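PDB 3FAW: reticulocyte binding protein from Streptococcus agalactiae COH1, which acts as a surface-anchored pullulanase, probably hydrolysing the alpha-1,6-glucosidic links of pullulan and related alpha-glucans. Local coordinates for residues P153-V158 against Y205-G210; S149-S154 against D403-Y408; V581-I586 against E595-R600; S523-F528 against A535-G540. All coordinates share one frame; numbering follows the deposited sequence. Where two conformers were deposited one is given.

Contact 1 (P153-V158 against Y205-G210); sequences PSADSV and YEIKRG
Asp-156 and Gly-210 close one end of an antiparallel strand pairing: Gly-210 N donates to Asp-156 OD2 at 2.7 Å, meeting that oxygen from above the carboxylate plane. Asp-156 CG stands beside its own backbone N, anti to the carbonyl carbon (chi1 -66°), which starts the side chain toward the glycine amide. Next to it, Asp-156 and Ser-157 both face Lys-208, the definition of a classic beta bulge. Lys-208 O receives a bond from Asp-156 N at 2.8 Å and a weak one from Ser-157 N, while Lys-208 N returns a nearly straight bond (174°) to Ser-157 O.

The side chains then divide between two faces. On one, Ser-157 OG rests 3.2 Å from Lys-208 CB, the extended lysine chain runs away, and a water joins Ser-157 OG to Glu-206 O. On the other, Val-158 and Ile-207 form a non-hydrogen-bonded pair with CA atoms 4.7 Å apart. Val-158 CG1, anti to the backbone N (chi1 176°), touches Tyr-205 CD1 at 3.9 Å, the two side chains crossing obliquely. Ala-155 CB abuts Ile-207 CG2 at 3.6 Å. Beyond the bulge, Arg-209 NH2 bonds to the carbonyl of Asp-403; Ser-154 OG comes near Arg-209 CD in one of two modelled conformers, a less certain contact.

The pairing belongs to the antiparallel sheet of the carbohydrate-binding module 48 region. Strand 212-216 pairs antiparallel with strand 202-209, Val-158 is backbone hydrogen-bonded to Leu-177 of strand 170-179, and Leu-150 and Trp-185 of strands 146-151 and 184-189 pack on Val-158.

Contact 2 (S149-S154 against D403-Y408); sequences SLWSPS and DIEPNY
Trp-151 turns the edge of its six-membered ring toward the face of Tyr-408, an edge-to-face aromatic pair with centroids 5.0 Å apart and planes inclined at 53°. Trp-151 CH2 stands over the centre of the tyrosine ring, 3.8 Å above its plane, and the two side chains cross at about a right angle. One face of the indole carries Pro-153 CD over its centre, whereas Glu-405 CG approaches the ring obliquely, 3.9 Å from Trp-151 CZ3. The pair marks a domain interface: it joins the carbohydrate-binding module 48 sheet, at the end of strand 146-151, to a loop of the alpha-amylase-type catalytic barrel.

Polar ends of both rings are fixed from outside, Trp-151 NE1 by the carbonyl of Tyr-129 and Tyr-408 OH by Asp-126 and the backbone N of Met-433. The Glu-405 chain bends at chi2 (63°), carrying CD toward Pro-153, whose CD lies 3.3 Å from Glu-405 OE1. Lys-125 forms a salt bridge with the other carboxylate oxygen, OE2, which would offset the charge of this buried acid. At Ser-152, OG comes within 2.8 Å of Ile-404 O, and Ile-404 CG2 packs on Trp-151 O. The backbone N of Ser-154 donates to Glu-405 OE1 at 3.1 Å, on the syn side of the carboxylate and 23° out of its plane.

Contact 3 (V581-I586 against E595-R600); sequences VIAKSI and EDIHRR
Ile-582, Ala-583 and Ile-597 make the tight part of this helix-helix packing, where segments 581-586 and 595-600 cross at 111° with axes 9.7 Å apart at closest approach. Ile-582 and Ile-597 slide past each other in opposite directions, their CG2 methyls 3.7 Å apart. The other branch of Ile-597 ends on the alanine of the partner helix: its CD1 sits 3.6 Å from Ala-583 CB. No hydrogen bond crosses here, and all three residues are buried.

Toward the partly exposed side the fit is looser and more polar. Ile-586 CD1 reaches only 4.0 Å from Ile-597 CG1, while its CG2 lies over one face of the Arg-600 guanidinium, 3.9 Å above the plane and offset toward the rim. A salt bridge within the helix helps to fix that guanidinium: Arg-600 NE donates in its own plane to Asp-596 OD2 at 3.2 Å (166°). The bond from Arg-600 NH1 to the carbonyl of Ile-537 is a second restraint.

In the chain these helices come between the seventh and eighth barrel strands, 566-568 and 614-618. Leu-601 of helix 590-609 also touches Ile-582, and Ile-686 of helix 685-703 packs on His-598.

Contact 4 (S523-F528 against A535-G540); sequences SLKSGF and AFITGG
Ala-535 O is gripped from opposite faces of its plane, by Thr-538 N at 3.1 Å and Gly-540 N at 2.8 Å, while the CB of the same alanine lies 3.2 Å from Ser-523 O across the contact. The start of the turn is tied as well, Ala-535 N donating to Thr-538 OG1 at 2.7 Å, so residues 535-540 are tied together through Ala-535. Its next two amides face the end of helix 518-525. Phe-536 N donates to Ser-523 O at 3.0 Å (162°), and Ile-537 N donates to Leu-524 O at the same distance (174°); both donors lie in the carbonyl planes. Carbonyls near the C-terminal end of helix 518-525 are thus bonded by amides of the returning loop, and the chain leaves helical geometry at Ser-526, with a positive phi of 72°.

Apolar groups flank the bonds. Leu-524 and Phe-536 lie side by side pointing the same way, with Leu-524 CD2 3.9 Å from Phe-536 CB. Ile-537 CD1 meets Lys-525 CB at 4.0 Å; the lysine chain is bent at chi2 and chi3, and NZ donates to Ser-526 O.

Around this, Met-607 of helix 590-609 touches Leu-524, Phe-536 and Ile-537. Helix 544-551 adds Ile-547 against Leu-524 and Leu-544 against Phe-536, and Val-581 of helix 578-586 packs on Lys-525.

How the contacts relate
The four contacts fall into two neighbourhoods on opposite sides of the chain's centre. Contacts 1 and 2 lie 8 Å apart between centres and share Pro-153 and Ser-154: the first is a partly buried strand pairing inside the binding-module sheet, the second a buried aromatic and carboxylate interface joining that sheet to the catalytic domain. Arg-209 of contact 1 hydrogen-bonds to Asp-403 of contact 2. Contacts 3 and 4, about 11 Å apart between centres, are both buried among the barrel's helices, but contact 3 relies on aliphatic packing and contact 4 on backbone hydrogen bonds. Arg-600 bonding to Ile-537 ties them together, whereas contacts 1 and 3 stay about 46 Å apart at nearest atoms.

Contact 1 (P153-V158 against Y205-G210)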
loop_
_atom_site.group_PDB
_atom_site.type_symbol
_atom_site.label_atom_id
_atom_site.label_comp_id
_atom_site.label_asym_id
_atom_site.label_seq_id
_atom_site.Cartn_x
_atom_site.Cartn_y
_atom_site.Cartn_z
ATOM N N PRO A 153 -9.647 -27.270 -7.925
ATOM C CA PRO A 153 -10.716 -28.257 -8.067
ATOM C C PRO A 153 -11.006 -28.740 -9.497
ATOM O O PRO A 153 -11.566 -29.822 -9.645
ATOM C CB PRO A 153 -11.935 -27.539 -7.471
ATOM C CG PRO A 153 -11.646 -26.100 -7.634
ATOM C CD PRO A 153 -10.164 -25.948 -7.527
ATOM N N SER A 154 -10.624 -27.972 -10.523
ATOM C CA SER A 154 -10.916 -28.335 -11.916
ATOM C C SER A 154 -9.786 -29.116 -12.597
ATOM O O SER A 154 -9.910 -29.495 -13.764
ATOM C CB SER A 154 -11.245 -27.085 -12.742
ATOM O OG SER A 154 -10.104 -26.257 -12.905
ATOM N N ALA A 155 -8.691 -29.363 -11.875
ATOM C CA ALA A 155 -7.531 -30.090 -12.431
ATOM C C ALA A 155 -7.801 -31.582 -12.650
ATOM O O ALA A 155 -8.437 -32.224 -11.818
ATOM C CB ALA A 155 -6.313 -29.921 -11.516
ATOM N N ASP A 156 -7.312 -32.123 -13.768
ATOM C CA ASP A 156 -7.308 -33.573 -14.008
ATOM C C ASP A 156 -6.194 -34.248 -13.207
ATOM O O ASP A 156 -6.364 -35.359 -12.694
ATOM C CB ASP A 156 -7.085 -33.891 -15.493
ATOM C CG ASP A 156 -8.231 -33.441 -16.374
ATOM O OD1 ASP A 156 -9.348 -33.245 -15.862
ATOM O OD2 ASP A 156 -8.007 -33.303 -17.595
ATOM N N SER A 157 -5.050 -33.575 -13.122
ATOM C CA SER A 157 -3.911 -34.079 -12.365
ATOM C C SER A 157 -3.000 -32.931 -11.950
ATOM O O SER A 157 -2.939 -31.901 -12.626
ATOM C CB SER A 157 -3.125 -35.084 -13.206
ATOM O OG SER A 157 -2.553 -34.453 -14.342
ATOM N N VAL A 158 -2.306 -33.117 -10.834
ATOM C CA VAL A 158 -1.335 -32.148 -10.344
ATOM C C VAL A 158 -0.060 -32.905 -9.976
ATOM O O VAL A 158 -0.110 -33.910 -9.262
ATOM C CB VAL A 158 -1.877 -31.351 -9.136
ATOM C CG1 VAL A 158 -0.815 -30.409 -8.582
ATOM C CG2 VAL A 158 -3.122 -30.557 -9.539
ATOM N N TYR A 205 4.374 -26.634 -9.486
ATOM C CA TYR A 205 3.297 -27.598 -9.727
ATOM C C TYR A 205 2.910 -27.584 -11.199
ATOM O O TYR A 205 2.662 -26.520 -11.762
ATOM C CB TYR A 205 2.062 -27.262 -8.888
ATOM C CG TYR A 205 2.201 -27.569 -7.418
ATOM C CD1 TYR A 205 2.354 -28.881 -6.974
ATOM C CD2 TYR A 205 2.164 -26.550 -6.464
ATOM C CE1 TYR A 205 2.477 -29.170 -5.620
ATOM C CE2 TYR A 205 2.281 -26.832 -5.108
ATOM C CZ TYR A 205 2.434 -28.145 -4.696
ATOM O OH TYR A 205 2.562 -28.431 -3.357
ATOM N N GLU A 206 2.858 -28.762 -11.815
ATOM C CA GLU A 206 2.352 -28.897 -13.178
ATOM C C GLU A 206 0.906 -29.384 -13.153
ATOM O O GLU A 206 0.624 -30.500 -12.708
ATOM C CB GLU A 206 3.218 -29.847 -14.009
ATOM C CG GLU A 206 2.892 -29.802 -15.500
ATOM C CD GLU A 206 3.841 -30.642 -16.336
ATOM O OE1 GLU A 206 3.928 -31.863 -16.090
ATOM O OE2 GLU A 206 4.494 -30.080 -17.240
ATOM N N ILE A 207 -0.000 -28.536 -13.633
ATOM C CA ILE A 207 -1.431 -28.825 -13.618
ATOM C C ILE A 207 -1.886 -29.207 -15.016
ATOM O O ILE A 207 -1.569 -28.520 -15.981
ATOM C CB ILE A 207 -2.250 -27.609 -13.123
ATOM C CG1 ILE A 207 -1.800 -27.209 -11.713
ATOM C CG2 ILE A 207 -3.748 -27.926 -13.122
ATOM C CD1 ILE A 207 -2.589 -26.059 -11.118
ATOM N N LYS A 208 -2.622 -30.309 -15.116
ATOM C CA LYS A 208 -3.186 -30.754 -16.384
ATOM C C LYS A 208 -4.704 -30.615 -16.359
ATOM O O LYS A 208 -5.363 -31.098 -15.435
ATOM C CB LYS A 208 -2.800 -32.208 -16.655
ATOM C CG LYS A 208 -3.101 -32.689 -18.064
ATOM C CD LYS A 208 -2.588 -34.105 -18.280
ATOM C CE LYS A 208 -2.949 -34.630 -19.665
ATOM N NZ LYS A 208 -2.346 -35.968 -19.930
ATOM N N ARG A 209 -5.239 -29.929 -17.368
ATOM C CA ARG A 209 -6.681 -29.858 -17.611
ATOM C C ARG A 209 -6.927 -30.183 -19.079
ATOM O O ARG A 209 -6.788 -29.320 -19.945
ATOM C CB ARG A 209 -7.227 -28.465 -17.288
ATOM C CG ARG A 209 -7.309 -28.149 -15.808
ATOM C CD ARG A 209 -7.876 -26.756 -15.572
ATOM N NE ARG A 209 -6.987 -25.725 -16.103
ATOM C CZ ARG A 209 -6.009 -25.121 -15.429
ATOM N NH1 ARG A 209 -5.767 -25.408 -14.155
ATOM N NH2 ARG A 209 -5.267 -24.211 -16.045
ATOM N N GLY A 210 -7.275 -31.435 -19.355
ATOM C CA GLY A 210 -7.407 -31.913 -20.726
ATOM C C GLY A 210 -6.053 -32.005 -21.411
ATOM O O GLY A 210 -5.121 -32.610 -20.878
HETATM O O HOH W 1 -7.741 -26.464 -11.940
HETATM O O HOH W 2 -0.197 -32.909 -14.032
#

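Contact 2 (S149-S154 against D403-Y408)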
loop_
_atom_site.group_PDB
_atom_site.type_symbol
_atom_site.label_atom_id
_atom_site.label_comp_id
_atom_site.label_asym_id
_atom_site.label_seq_id
_atom_site.Cartn_x
_atom_site.Cartn_y
_atom_site.Cartn_z
ATOM N N SER A 149 0.030 -29.095 0.096
ATOM C CA SER A 149 -1.379 -28.950 -0.274
ATOM C C SER A 149 -1.544 -27.821 -1.287
ATOM O O SER A 149 -0.978 -26.741 -1.106
ATOM C CB SER A 149 -2.235 -28.660 0.961
ATOM O OG SER A 149 -2.534 -29.850 1.672
ATOM N N LEU A 150 -2.311 -28.083 -2.345
ATOM C CA LEU A 150 -2.635 -27.086 -3.376
ATOM C C LEU A 150 -4.118 -27.186 -3.749
ATOM O O LEU A 150 -4.599 -28.264 -4.107
ATOM C CB LEU A 150 -1.789 -27.308 -4.634
ATOM C CG LEU A 150 -2.020 -26.299 -5.770
ATOM C CD1 LEU A 150 -1.327 -24.972 -5.455
ATOM C CD2 LEU A 150 -1.555 -26.849 -7.109
ATOM N N TRP A 151 -4.830 -26.063 -3.677
ATOM C CA TRP A 151 -6.251 -26.015 -4.039
ATOM C C TRP A 151 -6.402 -25.793 -5.548
ATOM O O TRP A 151 -5.888 -24.813 -6.086
ATOM C CB TRP A 151 -6.957 -24.903 -3.252
ATOM C CG TRP A 151 -8.434 -24.809 -3.489
ATOM C CD1 TRP A 151 -9.416 -25.512 -2.852
ATOM C CD2 TRP A 151 -9.099 -23.947 -4.421
ATOM N NE1 TRP A 151 -10.650 -25.145 -3.336
ATOM C CE2 TRP A 151 -10.483 -24.188 -4.302
ATOM C CE3 TRP A 151 -8.655 -23.000 -5.354
ATOM C CZ2 TRP A 151 -11.433 -23.512 -5.078
ATOM C CZ3 TRP A 151 -9.597 -22.327 -6.123
ATOM C CH2 TRP A 151 -10.972 -22.587 -5.981
ATOM N N SER A 152 -7.095 -26.707 -6.224
ATOM C CA SER A 152 -7.286 -26.620 -7.683
ATOM C C SER A 152 -8.367 -27.603 -8.164
ATOM O O SER A 152 -8.057 -28.631 -8.760
ATOM C CB SER A 152 -5.960 -26.883 -8.413
ATOM O OG SER A 152 -6.081 -26.648 -9.805
ATOM N N PRO A 153 -9.647 -27.270 -7.925
ATOM C CA PRO A 153 -10.716 -28.257 -8.067
ATOM C C PRO A 153 -11.006 -28.740 -9.497
ATOM O O PRO A 153 -11.566 -29.822 -9.645
ATOM C CB PRO A 153 -11.935 -27.539 -7.471
ATOM C CG PRO A 153 -11.646 -26.100 -7.634
ATOM C CD PRO A 153 -10.164 -25.948 -7.527
ATOM N N SER A 154 -10.624 -27.972 -10.523
ATOM C CA SER A 154 -10.916 -28.335 -11.916
ATOM C C SER A 154 -9.786 -29.116 -12.597
ATOM O O SER A 154 -9.910 -29.495 -13.764
ATOM C CB SER A 154 -11.245 -27.085 -12.742
ATOM O OG SER A 154 -10.104 -26.257 -12.905
ATOM N N ASP A 403 -3.699 -19.630 -14.214
ATOM C CA ASP A 403 -3.174 -20.956 -14.538
ATOM C C ASP A 403 -3.574 -22.010 -13.507
ATOM O O ASP A 403 -3.727 -23.173 -13.848
ATOM C CB ASP A 403 -1.644 -20.936 -14.634
ATOM C CG ASP A 403 -1.136 -20.285 -15.912
ATOM O OD1 ASP A 403 -1.925 -20.084 -16.858
ATOM O OD2 ASP A 403 0.075 -19.983 -15.965
ATOM N N ILE A 404 -3.719 -21.607 -12.245
ATOM C CA ILE A 404 -3.974 -22.558 -11.161
ATOM C C ILE A 404 -5.404 -23.071 -11.228
ATOM O O ILE A 404 -5.644 -24.276 -11.209
ATOM C CB ILE A 404 -3.726 -21.929 -9.773
ATOM C CG1 ILE A 404 -2.273 -21.445 -9.656
ATOM C CG2 ILE A 404 -4.046 -22.935 -8.665
ATOM C CD1 ILE A 404 -1.964 -20.711 -8.363
ATOM N N GLU A 405 -6.347 -22.136 -11.294
ATOM C CA GLU A 405 -7.767 -22.452 -11.408
ATOM C C GLU A 405 -8.414 -21.365 -12.253
ATOM O O GLU A 405 -8.454 -20.208 -11.836
ATOM C CB GLU A 405 -8.419 -22.512 -10.022
ATOM C CG GLU A 405 -9.939 -22.737 -10.015
ATOM C CD GLU A 405 -10.372 -24.071 -10.616
ATOM O OE1 GLU A 405 -9.589 -25.042 -10.595
ATOM O OE2 GLU A 405 -11.517 -24.151 -11.097
ATOM N N PRO A 406 -8.911 -21.723 -13.448
ATOM C CA PRO A 406 -9.491 -20.696 -14.307
ATOM C C PRO A 406 -10.870 -20.252 -13.827
ATOM O O PRO A 406 -11.558 -20.998 -13.122
ATOM C CB PRO A 406 -9.583 -21.388 -15.671
ATOM C CG PRO A 406 -9.720 -22.832 -15.350
ATOM C CD PRO A 406 -8.972 -23.062 -14.062
ATOM N N ASN A 407 -11.254 -19.035 -14.202
ATOM C CA ASN A 407 -12.578 -18.507 -13.887
ATOM C C ASN A 407 -12.905 -18.631 -12.394
ATOM O O ASN A 407 -13.908 -19.239 -12.026
ATOM C CB ASN A 407 -13.650 -19.227 -14.719
ATOM C CG ASN A 407 -13.247 -19.402 -16.171
ATOM O OD1 ASN A 407 -13.247 -18.450 -16.949
ATOM N ND2 ASN A 407 -12.909 -20.627 -16.543
ATOM N N TYR A 408 -12.056 -18.074 -11.534
ATOM C CA TYR A 408 -12.364 -18.054 -10.100
ATOM C C TYR A 408 -11.678 -16.942 -9.292
ATOM O O TYR A 408 -12.351 -16.124 -8.662
ATOM C CB TYR A 408 -12.055 -19.404 -9.429
ATOM C CG TYR A 408 -12.323 -19.307 -7.949
ATOM C CD1 TYR A 408 -13.603 -19.509 -7.447
ATOM C CD2 TYR A 408 -11.315 -18.928 -7.063
ATOM C CE1 TYR A 408 -13.868 -19.374 -6.105
ATOM C CE2 TYR A 408 -11.568 -18.784 -5.722
ATOM C CZ TYR A 408 -12.848 -19.007 -5.241
ATOM O OH TYR A 408 -13.113 -18.865 -3.900
#

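Contact 3 (V581-I586 against E595-R600)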
loop_
_atom_site.group_PDB
_atom_site.type_symbol
_atom_site.label_atom_id
_atom_site.label_comp_id
_atom_site.label_asym_id
_atom_site.label_seq_id
_atom_site.Cartn_x
_atom_site.Cartn_y
_atom_site.Cartn_z
ATOM N N VAL A 581 7.374 19.925 -5.506
ATOM C CA VAL A 581 6.038 20.449 -5.817
ATOM C C VAL A 581 5.889 21.902 -5.345
ATOM O O VAL A 581 5.214 22.703 -5.987
ATOM C CB VAL A 581 4.916 19.559 -5.223
ATOM C CG1 VAL A 581 4.804 19.744 -3.703
ATOM C CG2 VAL A 581 3.591 19.849 -5.906
ATOM N N ILE A 582 6.531 22.243 -4.230
ATOM C CA ILE A 582 6.589 23.632 -3.771
ATOM C C ILE A 582 7.311 24.514 -4.794
ATOM O O ILE A 582 6.807 25.573 -5.159
ATOM C CB ILE A 582 7.266 23.754 -2.386
ATOM C CG1 ILE A 582 6.309 23.276 -1.290
ATOM C CG2 ILE A 582 7.691 25.200 -2.111
ATOM C CD1 ILE A 582 6.963 23.082 0.068
ATOM N N ALA A 583 8.476 24.065 -5.261
ATOM C CA ALA A 583 9.267 24.806 -6.250
ATOM C C ALA A 583 8.517 24.964 -7.573
ATOM O O ALA A 583 8.591 26.018 -8.219
ATOM C CB ALA A 583 10.609 24.117 -6.485
ATOM N N LYS A 584 7.806 23.909 -7.970
ATOM C CA LYS A 584 6.959 23.942 -9.163
ATOM C C LYS A 584 5.779 24.891 -8.984
ATOM O O LYS A 584 5.469 25.675 -9.882
ATOM C CB LYS A 584 6.444 22.533 -9.497
ATOM C CG LYS A 584 5.345 22.484 -10.564
ATOM C CD LYS A 584 5.818 23.011 -11.912
ATOM C CE LYS A 584 4.707 22.951 -12.955
ATOM N NZ LYS A 584 5.168 23.426 -14.290
ATOM N N SER A 585 5.133 24.818 -7.821
ATOM C CA SER A 585 3.915 25.594 -7.560
ATOM C C SER A 585 4.155 27.104 -7.545
ATOM O O SER A 585 3.346 27.866 -8.075
ATOM C CB SER A 585 3.266 25.142 -6.252
ATOM O OG SER A 585 2.805 23.802 -6.360
ATOM N N ILE A 586 5.266 27.524 -6.945
ATOM C CA ILE A 586 5.669 28.938 -6.943
ATOM C C ILE A 586 6.496 29.321 -8.177
ATOM O O ILE A 586 6.781 30.502 -8.386
ATOM C CB ILE A 586 6.469 29.316 -5.655
ATOM C CG1 ILE A 586 7.859 28.667 -5.642
ATOM C CG2 ILE A 586 5.685 28.934 -4.409
ATOM C CD1 ILE A 586 8.633 28.869 -4.344
ATOM N N GLU A 595 16.051 28.666 0.133
ATOM C CA GLU A 595 15.649 29.126 1.461
ATOM C C GLU A 595 14.132 29.359 1.561
ATOM O O GLU A 595 13.501 28.949 2.536
ATOM C CB GLU A 595 16.424 30.405 1.805
ATOM C CG GLU A 595 16.126 31.022 3.166
ATOM C CD GLU A 595 16.630 30.195 4.330
ATOM O OE1 GLU A 595 17.314 29.174 4.103
ATOM O OE2 GLU A 595 16.340 30.576 5.482
ATOM N N ASP A 596 13.559 30.002 0.548
ATOM C CA ASP A 596 12.125 30.259 0.524
ATOM C C ASP A 596 11.339 28.953 0.446
ATOM O O ASP A 596 10.363 28.757 1.170
ATOM C CB ASP A 596 11.761 31.164 -0.655
ATOM C CG ASP A 596 10.310 31.600 -0.630
ATOM O OD1 ASP A 596 9.894 32.231 0.364
ATOM O OD2 ASP A 596 9.584 31.312 -1.606
ATOM N N ILE A 597 11.775 28.063 -0.440
ATOM C CA ILE A 597 11.131 26.765 -0.621
ATOM C C ILE A 597 11.058 26.006 0.709
ATOM O O ILE A 597 10.012 25.456 1.046
ATOM C CB ILE A 597 11.848 25.918 -1.710
ATOM C CG1 ILE A 597 11.646 26.551 -3.096
ATOM C CG2 ILE A 597 11.316 24.487 -1.718
ATOM C CD1 ILE A 597 12.559 25.988 -4.175
ATOM N N HIS A 598 12.157 25.995 1.465
ATOM C CA HIS A 598 12.196 25.307 2.763
ATOM C C HIS A 598 11.361 26.010 3.839
ATOM O O HIS A 598 10.789 25.352 4.704
ATOM C CB HIS A 598 13.637 25.114 3.246
ATOM C CG HIS A 598 14.349 23.984 2.569
ATOM N ND1 HIS A 598 14.770 24.051 1.258
ATOM C CD2 HIS A 598 14.708 22.757 3.015
ATOM C CE1 HIS A 598 15.358 22.917 0.927
ATOM N NE2 HIS A 598 15.335 22.114 1.975
ATOM N N ARG A 599 11.289 27.338 3.787
ATOM C CA ARG A 599 10.411 28.082 4.692
ATOM C C ARG A 599 8.960 27.637 4.501
ATOM O O ARG A 599 8.249 27.397 5.473
ATOM C CB ARG A 599 10.560 29.596 4.487
ATOM C CG ARG A 599 11.799 30.170 5.155
ATOM C CD ARG A 599 11.966 31.656 4.892
ATOM N NE ARG A 599 13.265 32.127 5.369
ATOM C CZ ARG A 599 13.719 33.373 5.248
ATOM N NH1 ARG A 599 12.985 34.313 4.656
ATOM N NH2 ARG A 599 14.919 33.683 5.723
ATOM N N ARG A 600 8.549 27.494 3.242
ATOM C CA ARG A 600 7.219 26.983 2.897
ATOM C C ARG A 600 7.042 25.503 3.245
ATOM O O ARG A 600 5.974 25.092 3.696
ATOM C CB ARG A 600 6.937 27.207 1.409
ATOM C CG ARG A 600 6.844 28.678 1.030
ATOM C CD ARG A 600 6.762 28.864 -0.474
ATOM N NE ARG A 600 6.659 30.273 -0.848
ATOM C CZ ARG A 600 5.539 31.001 -0.809
ATOM N NH1 ARG A 600 4.400 30.473 -0.393
ATOM N NH2 ARG A 600 5.561 32.275 -1.182
#

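Contact 4 (S523-F528 against A535-G540)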
loop_
_atom_site.group_PDB
_atom_site.type_symbol
_atom_site.label_atom_id
_atom_site.label_comp_id
_atom_site.label_asym_id
_atom_site.label_seq_id
_atom_site.Cartn_x
_atom_site.Cartn_y
_atom_site.Cartn_z
ATOM N N SER A 523 -5.428 20.883 -0.616
ATOM C CA SER A 523 -5.645 22.220 -0.065
ATOM C C SER A 523 -4.340 22.903 0.357
ATOM O O SER A 523 -4.176 24.109 0.154
ATOM C CB SER A 523 -6.609 22.159 1.120
ATOM O OG SER A 523 -7.884 21.691 0.713
ATOM N N LEU A 524 -3.414 22.134 0.931
ATOM C CA LEU A 524 -2.143 22.694 1.416
ATOM C C LEU A 524 -1.078 22.883 0.330
ATOM O O LEU A 524 -0.375 23.895 0.336
ATOM C CB LEU A 524 -1.567 21.833 2.547
ATOM C CG LEU A 524 -2.342 21.779 3.870
ATOM C CD1 LEU A 524 -1.464 21.182 4.971
ATOM C CD2 LEU A 524 -2.855 23.153 4.282
ATOM N N LYS A 525 -0.939 21.921 -0.582
ATOM C CA LYS A 525 0.162 21.967 -1.571
ATOM C C LYS A 525 -0.130 21.331 -2.942
ATOM O O LYS A 525 0.798 20.993 -3.674
ATOM C CB LYS A 525 1.443 21.358 -0.963
ATOM C CG LYS A 525 1.254 20.053 -0.188
ATOM C CD LYS A 525 0.774 18.887 -1.050
ATOM C CE LYS A 525 1.841 18.425 -2.047
ATOM N NZ LYS A 525 1.473 17.139 -2.688
ATOM N N SER A 526 -1.409 21.186 -3.281
ATOM C CA SER A 526 -1.853 20.598 -4.560
ATOM C C SER A 526 -1.649 19.087 -4.692
ATOM O O SER A 526 -0.876 18.463 -3.957
ATOM C CB SER A 526 -1.213 21.304 -5.767
ATOM O OG SER A 526 0.093 20.815 -6.052
ATOM N N GLY A 527 -2.365 18.525 -5.661
ATOM C CA GLY A 527 -2.297 17.109 -6.010
ATOM C C GLY A 527 -3.252 16.817 -7.157
ATOM O O GLY A 527 -3.753 17.737 -7.791
ATOM N N PHE A 528 -3.513 15.540 -7.421
ATOM C CA PHE A 528 -4.427 15.151 -8.501
ATOM C C PHE A 528 -5.819 15.770 -8.295
ATOM O O PHE A 528 -6.336 15.763 -7.174
ATOM C CB PHE A 528 -4.541 13.629 -8.577
ATOM C CG PHE A 528 -5.407 13.140 -9.706
ATOM C CD1 PHE A 528 -4.887 12.999 -10.988
ATOM C CD2 PHE A 528 -6.746 12.825 -9.490
ATOM C CE1 PHE A 528 -5.685 12.551 -12.036
ATOM C CE2 PHE A 528 -7.551 12.377 -10.531
ATOM C CZ PHE A 528 -7.018 12.237 -11.807
ATOM N N ALA A 535 -1.486 26.610 -3.729
ATOM C CA ALA A 535 -2.394 26.255 -2.641
ATOM C C ALA A 535 -1.941 26.979 -1.367
ATOM O O ALA A 535 -1.225 27.976 -1.459
ATOM C CB ALA A 535 -2.423 24.743 -2.447
ATOM N N PHE A 536 -2.342 26.494 -0.192
ATOM C CA PHE A 536 -2.137 27.252 1.052
ATOM C C PHE A 536 -0.683 27.671 1.316
ATOM O O PHE A 536 -0.427 28.837 1.604
ATOM C CB PHE A 536 -2.671 26.489 2.267
ATOM C CG PHE A 536 -2.815 27.344 3.499
ATOM C CD1 PHE A 536 -3.891 28.214 3.631
ATOM C CD2 PHE A 536 -1.879 27.284 4.522
ATOM C CE1 PHE A 536 -4.030 29.008 4.759
ATOM C CE2 PHE A 536 -2.012 28.076 5.660
ATOM C CZ PHE A 536 -3.086 28.941 5.777
ATOM N N ILE A 537 0.257 26.730 1.227
ATOM C CA ILE A 537 1.669 27.030 1.498
ATOM C C ILE A 537 2.465 27.442 0.246
ATOM O O ILE A 537 3.676 27.643 0.335
ATOM C CB ILE A 537 2.396 25.857 2.224
ATOM C CG1 ILE A 537 2.692 24.689 1.267
ATOM C CG2 ILE A 537 1.585 25.403 3.442
ATOM C CD1 ILE A 537 3.279 23.453 1.948
ATOM N N THR A 538 1.791 27.571 -0.898
ATOM C CA THR A 538 2.447 27.925 -2.165
ATOM C C THR A 538 1.779 29.121 -2.866
ATOM O O THR A 538 1.791 29.220 -4.098
ATOM C CB THR A 538 2.494 26.715 -3.127
ATOM O OG1 THR A 538 1.176 26.181 -3.296
ATOM C CG2 THR A 538 3.417 25.628 -2.578
ATOM N N GLY A 539 1.199 30.020 -2.073
ATOM C CA GLY A 539 0.692 31.302 -2.581
ATOM C C GLY A 539 -0.716 31.332 -3.158
ATOM O O GLY A 539 -1.105 32.325 -3.767
ATOM N N GLY A 540 -1.487 30.264 -2.966
ATOM C CA GLY A 540 -2.876 30.220 -3.439
ATOM C C GLY A 540 -3.870 30.265 -2.287
ATOM O O GLY A 540 -3.974 29.294 -1.537
#